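Local coordinates for protein putative cytochrome P450 120 (Synechocystis sp., PDB 2VE3) that probably works as a heme-dependent cytochrome P450 monooxygenase and binds retinoic acid beside its heme, at residues Ile57-Ala62 with Phe334-Gly339; Lys137-Ile142 with Arg437-Ser442; Leu304-Gln309 with Arg366-Gly371; Leu202-Leu207 with Leu244-Leu249. One frame throughout, in Å; residues are numbered along the deposited sequence.

Contact 1: Ile57-Ala62 with Phe334-Gly339; sequences IFISGA and FHFPKG
Ile57 and Phe336 carry this contact. Ile57 sends CD1 over one face of the Phe336 ring, 3.9 Å from the ring centroid and 14° off its normal, which makes a CH-pi contact. Its second branch takes the far part of the ring: Ile57 CG2 lies 3.7 Å from Phe336 CE1. The torsions explain this two-pronged grip. CG1 of Ile57 is anti to the carbonyl carbon (chi1 -56°) and CG2 is anti to the backbone N. An extended chi2 (-178°) then carries CD1 over the face. Ile59 approaches differently. Its CG2 meets the ring at the edge, in plane, 3.9 Å from Phe336 CZ. Pro337 adds a lighter touch, with its CD 4.2 Å from Ile57 CD1. The two backbones stay well apart, since the axes of segments 57-59 and 334-336 come no nearer than 10.3 Å. Strand 54-59 belongs to the mixed five-stranded sheet, where it pairs with strands 47-51 and 341-345. Strand 334-336 is half of a separate hairpin with strand 329-331. Phe67 meets the Phe336 ring edge-to-face, and Val342 also touches it. An alanine in place of Phe336 would probably open a gap beneath Ile57 CD1 and leave Ile59 CG2 without its partner. The side chains that meet are apolar, so the hairpin is held to the sheet here by shape and burial rather than by polar bonds.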
loop_
_atom_site.group_PDB
_atom_site.type_symbol
_atom_site.label_atom_id
_atom_site.label_comp_id
_atom_site.label_asym_id
_atom_site.label_seq_id
_atom_site.Cartn_x
_atom_site.Cartn_y
_atom_site.Cartn_z
ATOM N N ILE A 57 -12.364 -10.982 -14.269
ATOM C CA ILE A 57 -13.062 -9.814 -14.817
ATOM C C ILE A 57 -12.529 -8.562 -14.129
ATOM O O ILE A 57 -12.556 -8.469 -12.911
ATOM C CB ILE A 57 -14.610 -9.926 -14.649
ATOM C CG1 ILE A 57 -15.123 -11.223 -15.290
ATOM C CG2 ILE A 57 -15.320 -8.700 -15.245
ATOM C CD1 ILE A 57 -16.638 -11.418 -15.236
ATOM N N PHE A 58 -12.007 -7.625 -14.917
ATOM C CA PHE A 58 -11.554 -6.334 -14.404
ATOM C C PHE A 58 -12.679 -5.286 -14.492
ATOM O O PHE A 58 -13.261 -5.065 -15.558
ATOM C CB PHE A 58 -10.339 -5.844 -15.192
ATOM C CG PHE A 58 -9.011 -6.451 -14.757
ATOM C CD1 PHE A 58 -7.939 -5.625 -14.437
ATOM C CD2 PHE A 58 -8.821 -7.831 -14.712
ATOM C CE1 PHE A 58 -6.702 -6.160 -14.053
ATOM C CE2 PHE A 58 -7.591 -8.371 -14.335
ATOM C CZ PHE A 58 -6.535 -7.534 -14.011
ATOM N N ILE A 59 -12.957 -4.644 -13.362
ATOM C CA ILE A 59 -13.941 -3.569 -13.256
ATOM C C ILE A 59 -13.302 -2.350 -12.588
ATOM O O ILE A 59 -12.251 -2.475 -11.930
ATOM C CB ILE A 59 -15.174 -4.004 -12.422
ATOM C CG1 ILE A 59 -14.768 -4.360 -10.972
ATOM C CG2 ILE A 59 -15.916 -5.132 -13.126
ATOM C CD1 ILE A 59 -15.928 -4.643 -10.016
ATOM N N SER A 60 -13.928 -1.182 -12.764
ATOM C CA SER A 60 -13.519 0.065 -12.073
ATOM C C SER A 60 -14.626 1.140 -12.016
ATOM O O SER A 60 -15.688 0.998 -12.616
ATOM C CB SER A 60 -12.243 0.644 -12.701
ATOM O OG SER A 60 -12.488 1.074 -14.023
ATOM N N GLY A 61 -14.367 2.224 -11.288
ATOM C CA GLY A 61 -15.357 3.279 -11.136
ATOM C C GLY A 61 -16.230 3.079 -9.919
ATOM O O GLY A 61 -16.293 1.980 -9.359
ATOM N N ALA A 62 -16.916 4.154 -9.520
ATOM C CA ALA A 62 -17.720 4.178 -8.297
ATOM C C ALA A 62 -18.746 3.032 -8.218
ATOM O O ALA A 62 -18.863 2.350 -7.199
ATOM C CB ALA A 62 -18.409 5.534 -8.148
ATOM N N PHE A 334 -23.718 -8.045 -17.778
ATOM C CA PHE A 334 -22.841 -9.219 -17.946
ATOM C C PHE A 334 -23.034 -10.292 -16.874
ATOM O O PHE A 334 -23.302 -9.986 -15.720
ATOM C CB PHE A 334 -21.369 -8.802 -17.978
ATOM C CG PHE A 334 -20.987 -8.006 -19.189
ATOM C CD1 PHE A 334 -20.936 -8.603 -20.445
ATOM C CD2 PHE A 334 -20.667 -6.658 -19.072
ATOM C CE1 PHE A 334 -20.569 -7.868 -21.565
ATOM C CE2 PHE A 334 -20.304 -5.913 -20.178
ATOM C CZ PHE A 334 -20.250 -6.516 -21.431
ATOM N N HIS A 335 -22.906 -11.551 -17.282
ATOM C CA HIS A 335 -22.845 -12.669 -16.350
ATOM C C HIS A 335 -21.452 -12.681 -15.706
ATOM O O HIS A 335 -20.447 -12.718 -16.408
ATOM C CB HIS A 335 -23.124 -13.975 -17.107
ATOM C CG HIS A 335 -23.081 -15.205 -16.257
ATOM N ND1 HIS A 335 -22.617 -16.413 -16.731
ATOM C CD2 HIS A 335 -23.446 -15.421 -14.970
ATOM C CE1 HIS A 335 -22.695 -17.321 -15.773
ATOM N NE2 HIS A 335 -23.187 -16.744 -14.693
ATOM N N PHE A 336 -21.411 -12.565 -14.376
ATOM C CA PHE A 336 -20.186 -12.735 -13.588
ATOM C C PHE A 336 -20.259 -14.148 -12.992
ATOM O O PHE A 336 -20.905 -14.356 -11.960
ATOM C CB PHE A 336 -20.085 -11.673 -12.471
ATOM C CG PHE A 336 -19.582 -10.316 -12.933
ATOM C CD1 PHE A 336 -18.483 -9.725 -12.320
ATOM C CD2 PHE A 336 -20.221 -9.619 -13.965
ATOM C CE1 PHE A 336 -18.023 -8.461 -12.726
ATOM C CE2 PHE A 336 -19.764 -8.369 -14.382
ATOM C CZ PHE A 336 -18.670 -7.785 -13.754
ATOM N N PRO A 337 -19.635 -15.132 -13.664
ATOM C CA PRO A 337 -19.810 -16.549 -13.301
ATOM C C PRO A 337 -19.167 -16.975 -11.978
ATOM O O PRO A 337 -18.045 -16.577 -11.658
ATOM C CB PRO A 337 -19.170 -17.293 -14.476
ATOM C CG PRO A 337 -18.999 -16.231 -15.582
ATOM C CD PRO A 337 -18.762 -14.973 -14.838
ATOM N N LYS A 338 -19.898 -17.784 -11.216
ATOM C CA LYS A 338 -19.391 -18.372 -9.973
ATOM C C LYS A 338 -17.991 -18.992 -10.143
ATOM O O LYS A 338 -17.743 -19.742 -11.093
ATOM C CB LYS A 338 -20.400 -19.405 -9.449
ATOM C CG LYS A 338 -19.882 -20.275 -8.322
ATOM C CD LYS A 338 -21.008 -20.945 -7.574
ATOM C CE LYS A 338 -20.463 -21.819 -6.468
ATOM N NZ LYS A 338 -19.674 -22.961 -7.029
ATOM N N GLY A 339 -17.074 -18.660 -9.234
ATOM C CA GLY A 339 -15.733 -19.252 -9.249
ATOM C C GLY A 339 -14.709 -18.507 -10.092
ATOM O O GLY A 339 -13.499 -18.760 -10.000
#

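Contact 2: Lys137-Ile142 with Arg437-Ser442; sequences KANEVI and RVKLHS
Glu140 holds CG anti to its backbone N (chi1 170°) and runs extended beyond it, while Arg437 has CG anti to the carbonyl carbon and is extended from CG to NE. The two chains meet in a salt bridge, with Arg437 NH1 donating to Glu140 OE2 at 2.8 Å. Glu140 OE2 lies near the guanidinium plane, at its edge. The reverse is not true: the N-H comes from above the carboxylate plane, and the two planes stand 85° apart. Ile142 lies alongside Arg437 and points the same way. Between these side chains the backbones pair as antiparallel strands. Val141 and Val438 form a hydrogen-bonded pair: Val141 N gives to Val438 O at 2.8 Å, and Val438 N gives to Val141 O at 2.9 Å. Strand 140-142 is one border of a three-stranded antiparallel sheet, with 437-442 in the middle and 412-416 beyond, as in the beta-3 sheet of the P450 fold. On the other face of the sheet, Val141 CB packs 3.8 Å from Val438 CG2, and Trp143 and Trp135 cover this valine side. Further on, the strands diverge and a water fills in. It lies 2.6 Å from Asn139 O, to which it probably donates, and accepts from Leu440 N at 3.2 Å. Asn139 and Lys439 lie side by side, pointing the same way, with Asn139 OD1 3.9 Å from Lys439 CE.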
loop_
_atom_site.group_PDB
_atom_site.type_symbol
_atom_site.label_atom_id
_atom_site.label_comp_id
_atom_site.label_asym_id
_atom_site.label_seq_id
_atom_site.Cartn_x
_atom_site.Cartn_y
_atom_site.Cartn_z
ATOM N N LYS A 137 23.009 16.793 3.416
ATOM C CA LYS A 137 24.471 16.887 3.292
ATOM C C LYS A 137 24.964 16.526 1.903
ATOM O O LYS A 137 25.940 17.103 1.423
ATOM C CB LYS A 137 25.173 15.972 4.294
ATOM C CG LYS A 137 25.173 16.459 5.728
ATOM C CD LYS A 137 26.038 15.554 6.585
ATOM C CE LYS A 137 25.460 15.400 7.987
ATOM N NZ LYS A 137 26.284 14.487 8.831
ATOM N N ALA A 138 24.298 15.565 1.262
ATOM C CA ALA A 138 24.716 15.066 -0.058
ATOM C C ALA A 138 24.522 16.099 -1.160
ATOM O O ALA A 138 23.838 17.110 -0.962
ATOM C CB ALA A 138 23.961 13.770 -0.407
ATOM N N ASN A 139 25.129 15.853 -2.319
ATOM C CA ASN A 139 24.844 16.665 -3.497
ATOM C C ASN A 139 23.553 16.142 -4.132
ATOM O O ASN A 139 22.463 16.401 -3.616
ATOM C CB ASN A 139 26.026 16.664 -4.484
ATOM C CG ASN A 139 25.951 17.808 -5.502
ATOM O OD1 ASN A 139 25.491 18.913 -5.188
ATOM N ND2 ASN A 139 26.419 17.545 -6.724
ATOM N N GLU A 140 23.670 15.396 -5.226
ATOM C CA GLU A 140 22.543 14.655 -5.776
ATOM C C GLU A 140 22.157 13.472 -4.871
ATOM O O GLU A 140 23.024 12.720 -4.403
ATOM C CB GLU A 140 22.877 14.172 -7.183
ATOM C CG GLU A 140 21.872 13.186 -7.784
ATOM C CD GLU A 140 22.130 12.904 -9.252
ATOM O OE1 GLU A 140 23.125 13.422 -9.804
ATOM O OE2 GLU A 140 21.330 12.179 -9.866
ATOM N N VAL A 141 20.857 13.335 -4.606
ATOM C CA VAL A 141 20.326 12.131 -3.961
ATOM C C VAL A 141 19.524 11.306 -4.968
ATOM O O VAL A 141 18.590 11.812 -5.583
ATOM C CB VAL A 141 19.471 12.459 -2.716
ATOM C CG1 VAL A 141 18.994 11.169 -2.019
ATOM C CG2 VAL A 141 20.262 13.319 -1.741
ATOM N N ILE A 142 19.922 10.049 -5.164
ATOM C CA ILE A 142 19.087 9.073 -5.885
ATOM C C ILE A 142 18.019 8.592 -4.891
ATOM O O ILE A 142 18.264 7.657 -4.118
ATOM C CB ILE A 142 19.930 7.892 -6.444
ATOM C CG1 ILE A 142 21.052 8.429 -7.343
ATOM C CG2 ILE A 142 19.042 6.874 -7.178
ATOM C CD1 ILE A 142 21.993 7.341 -7.918
ATOM N N ARG A 437 15.944 11.314 -9.027
ATOM C CA ARG A 437 17.185 12.029 -8.775
ATOM C C ARG A 437 16.853 13.461 -8.403
ATOM O O ARG A 437 16.171 14.159 -9.153
ATOM C CB ARG A 437 18.088 11.989 -10.007
ATOM C CG ARG A 437 18.419 10.579 -10.462
ATOM C CD ARG A 437 19.340 10.561 -11.684
ATOM N NE ARG A 437 19.855 9.206 -11.891
ATOM C CZ ARG A 437 20.878 8.684 -11.215
ATOM N NH1 ARG A 437 21.513 9.408 -10.299
ATOM N NH2 ARG A 437 21.271 7.435 -11.454
ATOM N N VAL A 438 17.332 13.882 -7.238
ATOM C CA VAL A 438 17.019 15.203 -6.667
ATOM C C VAL A 438 18.257 15.889 -6.091
ATOM O O VAL A 438 19.280 15.250 -5.879
ATOM C CB VAL A 438 15.958 15.097 -5.537
ATOM C CG1 VAL A 438 14.652 14.522 -6.074
ATOM C CG2 VAL A 438 16.492 14.261 -4.350
ATOM N N LYS A 439 18.162 17.198 -5.881
ATOM C CA LYS A 439 19.052 17.917 -4.980
ATOM C C LYS A 439 18.137 18.585 -3.980
ATOM O O LYS A 439 17.138 19.191 -4.378
ATOM C CB LYS A 439 19.863 18.984 -5.725
ATOM C CG LYS A 439 21.231 18.502 -6.195
ATOM C CD LYS A 439 21.759 19.344 -7.345
ATOM C CE LYS A 439 22.865 18.606 -8.098
ATOM N NZ LYS A 439 23.149 19.288 -9.386
ATOM N N LEU A 440 18.451 18.455 -2.694
ATOM C CA LEU A 440 17.731 19.197 -1.665
ATOM C C LEU A 440 18.455 20.515 -1.381
ATOM O O LEU A 440 19.686 20.557 -1.311
ATOM C CB LEU A 440 17.576 18.377 -0.374
ATOM C CG LEU A 440 16.968 16.959 -0.358
ATOM C CD1 LEU A 440 16.590 16.567 1.074
ATOM C CD2 LEU A 440 15.770 16.780 -1.271
ATOM N N HIS A 441 17.696 21.591 -1.231
ATOM C CA HIS A 441 18.277 22.865 -0.828
ATOM C C HIS A 441 17.745 23.209 0.550
ATOM O O HIS A 441 16.531 23.332 0.736
ATOM C CB HIS A 441 17.928 23.987 -1.813
ATOM C CG HIS A 441 17.555 23.511 -3.181
ATOM N ND1 HIS A 441 16.292 23.691 -3.706
ATOM C CD2 HIS A 441 18.274 22.875 -4.138
ATOM C CE1 HIS A 441 16.245 23.175 -4.920
ATOM N NE2 HIS A 441 17.433 22.669 -5.205
ATOM N N SER A 442 18.659 23.369 1.507
ATOM C CA SER A 442 18.319 23.692 2.900
ATOM C C SER A 442 17.747 25.099 3.076
ATOM O O SER A 442 18.190 26.055 2.423
ATOM C CB SER A 442 19.545 23.514 3.807
ATOM O OG SER A 442 19.227 23.802 5.162
HETATM O O HOH W 1 20.974 16.817 -1.498
#

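Contact 3: Leu304-Gln309 with Arg366-Gly371; sequences LDQVLQ and RFTPDG
The ring of Phe367 lies flat against Gln309. Gln309 CB stands over the centre of one ring face, 3.7 Å from the centroid and only 10° off the normal, in a CH-pi contact. Farther round the ring, Phe367 CE2 comes within 4.0 Å of Gln309 C, so the aromatic also rests on the helix backbone. Gln309 bends at chi2 (-73°), which turns its CD aside, and OE1 bonds to Arg398. One helical turn earlier, Gln306 is extended beyond CG. Its CG lies 4.1 Å from Phe367 CB, and its amide end crosses Thr368 obliquely. Helix 302-314 corresponds to the K helix of P450s, which carries the ExxR motif, here Glu310 and Arg313. The loop 366-371 lies in the meander before the heme-binding region. Arg366 of this loop makes a salt bridge with Glu310, the pairing known from the Glu-Arg-Arg triad of the family. Phe367 also touches both motif residues, and the ring of His381 meets it. The loop turns back on itself through the bond from Gly371 N to Thr368 O, and Thr368 OG1 has a weak bond to Glu365.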
loop_
_atom_site.group_PDB
_atom_site.type_symbol
_atom_site.label_atom_id
_atom_site.label_comp_id
_atom_site.label_asym_id
_atom_site.label_seq_id
_atom_site.Cartn_x
_atom_site.Cartn_y
_atom_site.Cartn_z
ATOM N N LEU A 304 -2.607 20.285 4.003
ATOM C CA LEU A 304 -1.727 19.137 3.761
ATOM C C LEU A 304 -2.572 17.868 3.625
ATOM O O LEU A 304 -2.328 17.047 2.732
ATOM C CB LEU A 304 -0.669 18.986 4.863
ATOM C CG LEU A 304 0.270 17.776 4.791
ATOM C CD1 LEU A 304 1.073 17.749 3.479
ATOM C CD2 LEU A 304 1.216 17.713 5.970
ATOM N N ASP A 305 -3.577 17.732 4.493
ATOM C CA ASP A 305 -4.580 16.680 4.354
ATOM C C ASP A 305 -5.088 16.528 2.915
ATOM O O ASP A 305 -5.150 15.406 2.403
ATOM C CB ASP A 305 -5.773 16.927 5.279
ATOM C CG ASP A 305 -5.520 16.500 6.713
ATOM O OD1 ASP A 305 -4.442 15.950 7.038
ATOM O OD2 ASP A 305 -6.425 16.735 7.533
ATOM N N GLN A 306 -5.472 17.651 2.288
ATOM C CA GLN A 306 -5.939 17.662 0.887
ATOM C C GLN A 306 -4.896 17.184 -0.134
ATOM O O GLN A 306 -5.213 16.441 -1.059
ATOM C CB GLN A 306 -6.362 19.065 0.486
ATOM C CG GLN A 306 -7.692 19.525 1.072
ATOM C CD GLN A 306 -8.084 20.891 0.536
ATOM O OE1 GLN A 306 -7.982 21.164 -0.673
ATOM N NE2 GLN A 306 -8.524 21.763 1.436
ATOM N N VAL A 307 -3.671 17.671 0.016
ATOM C CA VAL A 307 -2.555 17.303 -0.874
ATOM C C VAL A 307 -2.333 15.782 -0.820
ATOM O O VAL A 307 -2.116 15.119 -1.852
ATOM C CB VAL A 307 -1.287 18.080 -0.462
ATOM C CG1 VAL A 307 -0.053 17.583 -1.205
ATOM C CG2 VAL A 307 -1.495 19.565 -0.678
ATOM N N LEU A 308 -2.413 15.229 0.383
ATOM C CA LEU A 308 -2.117 13.817 0.575
ATOM C C LEU A 308 -3.237 12.921 0.033
ATOM O O LEU A 308 -2.946 11.903 -0.592
ATOM C CB LEU A 308 -1.725 13.529 2.032
ATOM C CG LEU A 308 -0.450 14.210 2.537
ATOM C CD1 LEU A 308 -0.252 13.966 4.039
ATOM C CD2 LEU A 308 0.802 13.774 1.758
ATOM N N GLN A 309 -4.498 13.343 0.188
ATOM C CA GLN A 309 -5.617 12.711 -0.528
ATOM C C GLN A 309 -5.390 12.678 -2.051
ATOM O O GLN A 309 -5.701 11.683 -2.716
ATOM C CB GLN A 309 -6.955 13.439 -0.250
ATOM C CG GLN A 309 -7.537 13.318 1.202
ATOM C CD GLN A 309 -8.118 11.950 1.503
ATOM O OE1 GLN A 309 -7.386 10.964 1.665
ATOM N NE2 GLN A 309 -9.436 11.879 1.597
ATOM N N ARG A 366 -9.576 19.502 -5.287
ATOM C CA ARG A 366 -10.674 18.555 -5.451
ATOM C C ARG A 366 -11.205 18.137 -4.081
ATOM O O ARG A 366 -12.373 17.773 -3.946
ATOM C CB ARG A 366 -10.238 17.304 -6.235
ATOM C CG ARG A 366 -9.581 17.523 -7.593
ATOM C CD ARG A 366 -9.051 16.171 -8.131
ATOM N NE ARG A 366 -8.163 16.278 -9.293
ATOM C CZ ARG A 366 -8.565 16.363 -10.560
ATOM N NH1 ARG A 366 -9.855 16.395 -10.853
ATOM N NH2 ARG A 366 -7.674 16.445 -11.543
ATOM N N PHE A 367 -10.342 18.187 -3.070
ATOM C CA PHE A 367 -10.693 17.718 -1.725
ATOM C C PHE A 367 -11.019 18.861 -0.739
ATOM O O PHE A 367 -11.309 18.618 0.443
ATOM C CB PHE A 367 -9.618 16.743 -1.200
ATOM C CG PHE A 367 -9.473 15.518 -2.065
ATOM C CD1 PHE A 367 -10.300 14.411 -1.864
ATOM C CD2 PHE A 367 -8.577 15.505 -3.131
ATOM C CE1 PHE A 367 -10.215 13.306 -2.679
ATOM C CE2 PHE A 367 -8.485 14.403 -3.952
ATOM C CZ PHE A 367 -9.317 13.293 -3.722
ATOM N N THR A 368 -10.965 20.092 -1.253
ATOM C CA THR A 368 -11.428 21.304 -0.561
ATOM C C THR A 368 -12.920 21.148 -0.357
ATOM O O THR A 368 -13.603 20.740 -1.292
ATOM C CB THR A 368 -11.170 22.575 -1.438
ATOM O OG1 THR A 368 -9.769 22.836 -1.507
ATOM C CG2 THR A 368 -11.872 23.828 -0.887
ATOM N N PRO A 369 -13.430 21.464 0.860
ATOM C CA PRO A 369 -14.829 21.439 1.284
ATOM C C PRO A 369 -15.947 21.306 0.216
ATOM O O PRO A 369 -16.787 20.403 0.337
ATOM C CB PRO A 369 -14.938 22.747 2.065
ATOM C CG PRO A 369 -13.534 22.884 2.714
ATOM C CD PRO A 369 -12.602 21.930 1.988
ATOM N N ASP A 370 -15.973 22.170 -0.800
ATOM C CA ASP A 370 -17.026 22.069 -1.829
ATOM C C ASP A 370 -16.547 21.560 -3.184
ATOM O O ASP A 370 -17.294 21.618 -4.175
ATOM C CB ASP A 370 -17.726 23.412 -2.028
ATOM C CG ASP A 370 -18.636 23.763 -0.887
ATOM O OD1 ASP A 370 -19.841 23.413 -0.971
ATOM O OD2 ASP A 370 -18.144 24.383 0.089
ATOM N N GLY A 371 -15.308 21.069 -3.221
ATOM C CA GLY A 371 -14.657 20.664 -4.461
ATOM C C GLY A 371 -15.277 19.443 -5.105
ATOM O O GLY A 371 -16.083 18.743 -4.490
#

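Contact 4: Leu202-Leu207 with Leu244-Leu249; sequences LLLAEL and LKDQIL
Asp246 supplies the flat group that touches across this contact, and no aromatic ring takes part. Its carboxylate oxygen OD1 comes 4.0 Å from Leu204 CD2. The same OD1 forms a salt bridge with Arg200, and OD2 accepts from the backbone N of Asn91, so the group is held at both oxygens. Leu204 CD2 has several partners. Besides Asp246 it meets Lys245 CB at 3.7 Å and Leu249 CD2 at 4.2 Å. Lys245 crosses Leu204 at about a right angle. A bend at chi3 (-59°) sets its CE, and CD passes 3.6 Å from Leu204 O. NZ then makes a salt bridge with Glu208, one turn further along the first helix. Leu207 points toward the other helix and touches Lys245, Ile248 and Leu249. It slides past Ile248 in the opposite direction, with Leu207 CB 3.9 Å from Ile248 CD1. Leu207 CD1 rests 3.7 Å from Lys245 O. Leu249 keeps CG anti to its backbone N (chi1 -176°), and its CD1 meets Leu203 CD1 at 4.1 Å. Helices 192-215 and 241-272 correspond to the G helix and the long distal helix of the P450 fold, and these segments cross at 112° with axes 9.8 Å apart. An alanine at Lys245 would probably leave Glu208 without its charged mate and uncover the backbone at Leu204 O. Leucines pack the centre, and Lys245 and Asp246 find charged mates on helix 192-215 just beyond the segment, so apolar contact and paired charges together join the two helices.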
loop_
_atom_site.group_PDB
_atom_site.type_symbol
_atom_site.label_atom_id
_atom_site.label_comp_id
_atom_site.label_asym_id
_atom_site.label_seq_id
_atom_site.Cartn_x
_atom_site.Cartn_y
_atom_site.Cartn_z
ATOM N N LEU A 202 14.203 -17.351 5.343
ATOM C CA LEU A 202 15.211 -16.669 6.145
ATOM C C LEU A 202 14.596 -15.631 7.075
ATOM O O LEU A 202 15.023 -15.500 8.220
ATOM C CB LEU A 202 16.274 -16.031 5.245
ATOM C CG LEU A 202 17.198 -16.989 4.481
ATOM C CD1 LEU A 202 17.927 -16.250 3.351
ATOM C CD2 LEU A 202 18.201 -17.670 5.401
ATOM N N LEU A 203 13.591 -14.902 6.588
ATOM C CA LEU A 203 12.915 -13.896 7.405
ATOM C C LEU A 203 12.099 -14.509 8.534
ATOM O O LEU A 203 12.112 -13.985 9.644
ATOM C CB LEU A 203 12.012 -12.982 6.555
ATOM C CG LEU A 203 12.703 -12.024 5.577
ATOM C CD1 LEU A 203 11.763 -11.612 4.466
ATOM C CD2 LEU A 203 13.257 -10.814 6.316
ATOM N N LEU A 204 11.378 -15.599 8.260
ATOM C CA LEU A 204 10.570 -16.251 9.301
ATOM C C LEU A 204 11.474 -16.808 10.409
ATOM O O LEU A 204 11.160 -16.676 11.594
ATOM C CB LEU A 204 9.703 -17.372 8.708
ATOM C CG LEU A 204 8.537 -17.034 7.775
ATOM C CD1 LEU A 204 7.990 -18.331 7.185
ATOM C CD2 LEU A 204 7.435 -16.284 8.505
ATOM N N ALA A 205 12.607 -17.395 10.016
ATOM C CA ALA A 205 13.560 -17.959 10.967
ATOM C C ALA A 205 14.086 -16.888 11.915
ATOM O O ALA A 205 14.260 -17.148 13.096
ATOM C CB ALA A 205 14.707 -18.667 10.235
ATOM N N GLU A 206 14.313 -15.684 11.394
ATOM C CA GLU A 206 14.702 -14.523 12.202
ATOM C C GLU A 206 13.588 -13.997 13.087
ATOM O O GLU A 206 13.825 -13.651 14.242
ATOM C CB GLU A 206 15.197 -13.375 11.311
ATOM C CG GLU A 206 16.554 -13.626 10.718
ATOM C CD GLU A 206 17.587 -13.919 11.791
ATOM O OE1 GLU A 206 17.946 -12.972 12.532
ATOM O OE2 GLU A 206 18.018 -15.098 11.895
ATOM N N LEU A 207 12.385 -13.892 12.526
ATOM C CA LEU A 207 11.247 -13.362 13.270
ATOM C C LEU A 207 10.881 -14.317 14.415
ATOM O O LEU A 207 10.489 -13.861 15.485
ATOM C CB LEU A 207 10.035 -13.086 12.362
ATOM C CG LEU A 207 10.149 -12.346 11.020
ATOM C CD1 LEU A 207 8.762 -12.198 10.402
ATOM C CD2 LEU A 207 10.864 -10.986 11.092
ATOM N N LEU A 244 1.757 -15.796 14.329
ATOM C CA LEU A 244 2.513 -14.628 14.802
ATOM C C LEU A 244 3.535 -14.145 13.776
ATOM O O LEU A 244 3.662 -12.945 13.528
ATOM C CB LEU A 244 3.246 -14.958 16.100
ATOM C CG LEU A 244 2.468 -15.080 17.419
ATOM C CD1 LEU A 244 3.359 -15.636 18.550
ATOM C CD2 LEU A 244 1.891 -13.740 17.801
ATOM N N LYS A 245 4.271 -15.090 13.193
ATOM C CA LYS A 245 5.286 -14.770 12.204
ATOM C C LYS A 245 4.701 -14.277 10.873
ATOM O O LYS A 245 5.221 -13.338 10.290
ATOM C CB LYS A 245 6.204 -15.962 12.005
ATOM C CG LYS A 245 6.790 -16.487 13.315
ATOM C CD LYS A 245 7.948 -17.430 13.099
ATOM C CE LYS A 245 7.593 -18.639 12.288
ATOM N NZ LYS A 245 8.809 -19.490 12.168
ATOM N N ASP A 246 3.631 -14.922 10.402
ATOM C CA ASP A 246 2.921 -14.500 9.187
ATOM C C ASP A 246 2.294 -13.113 9.347
ATOM O O ASP A 246 2.286 -12.320 8.404
ATOM C CB ASP A 246 1.841 -15.515 8.801
ATOM C CG ASP A 246 2.362 -16.625 7.882
ATOM O OD1 ASP A 246 3.588 -16.692 7.645
ATOM O OD2 ASP A 246 1.539 -17.430 7.385
ATOM N N GLN A 247 1.777 -12.827 10.544
ATOM C CA GLN A 247 1.134 -11.536 10.819
ATOM C C GLN A 247 2.122 -10.353 10.863
ATOM O O GLN A 247 1.820 -9.296 10.315
ATOM C CB GLN A 247 0.247 -11.589 12.084
ATOM C CG GLN A 247 -0.958 -12.576 12.026
ATOM C CD GLN A 247 -2.061 -12.193 11.027
ATOM O OE1 GLN A 247 -1.891 -11.308 10.175
ATOM N NE2 GLN A 247 -3.197 -12.860 11.134
ATOM N N ILE A 248 3.288 -10.518 11.504
ATOM C CA ILE A 248 4.284 -9.441 11.496
ATOM C C ILE A 248 4.931 -9.289 10.146
ATOM O O ILE A 248 5.238 -8.187 9.747
ATOM C CB ILE A 248 5.427 -9.547 12.567
ATOM C CG1 ILE A 248 5.749 -11.002 12.907
ATOM C CG2 ILE A 248 5.093 -8.675 13.770
ATOM C CD1 ILE A 248 6.944 -11.192 13.876
ATOM N N LEU A 249 5.159 -10.396 9.446
ATOM C CA LEU A 249 5.730 -10.301 8.107
ATOM C C LEU A 249 4.830 -9.424 7.214
ATOM O O LEU A 249 5.338 -8.643 6.418
ATOM C CB LEU A 249 5.927 -11.688 7.493
ATOM C CG LEU A 249 6.596 -11.854 6.127
ATOM C CD1 LEU A 249 8.058 -11.451 6.175
ATOM C CD2 LEU A 249 6.469 -13.314 5.654
#

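From the N terminus, contact 1 opens first, on strand 54-59. Contact 2 opens next, between helices 121-137 and 143-159. Contact 4 then opens and closes the shortest loop, from 202-207 to 244-249, lying within the spans of both contact 1 and contact 2. Contact 3 opens on helix 302-314, after contact 4 has closed. Contact 1 closes at 334-339, before contact 3 closes at 366-371, so these two cross. Contact 2 closes last, near the C terminus; it crosses contact 1 and encloses contact 3. Together they tie the mixed sheet to a hairpin, helix 192-215 to helix 241-272, the meander to a helix, and the C-terminal strand to strand 140-142 between two helices.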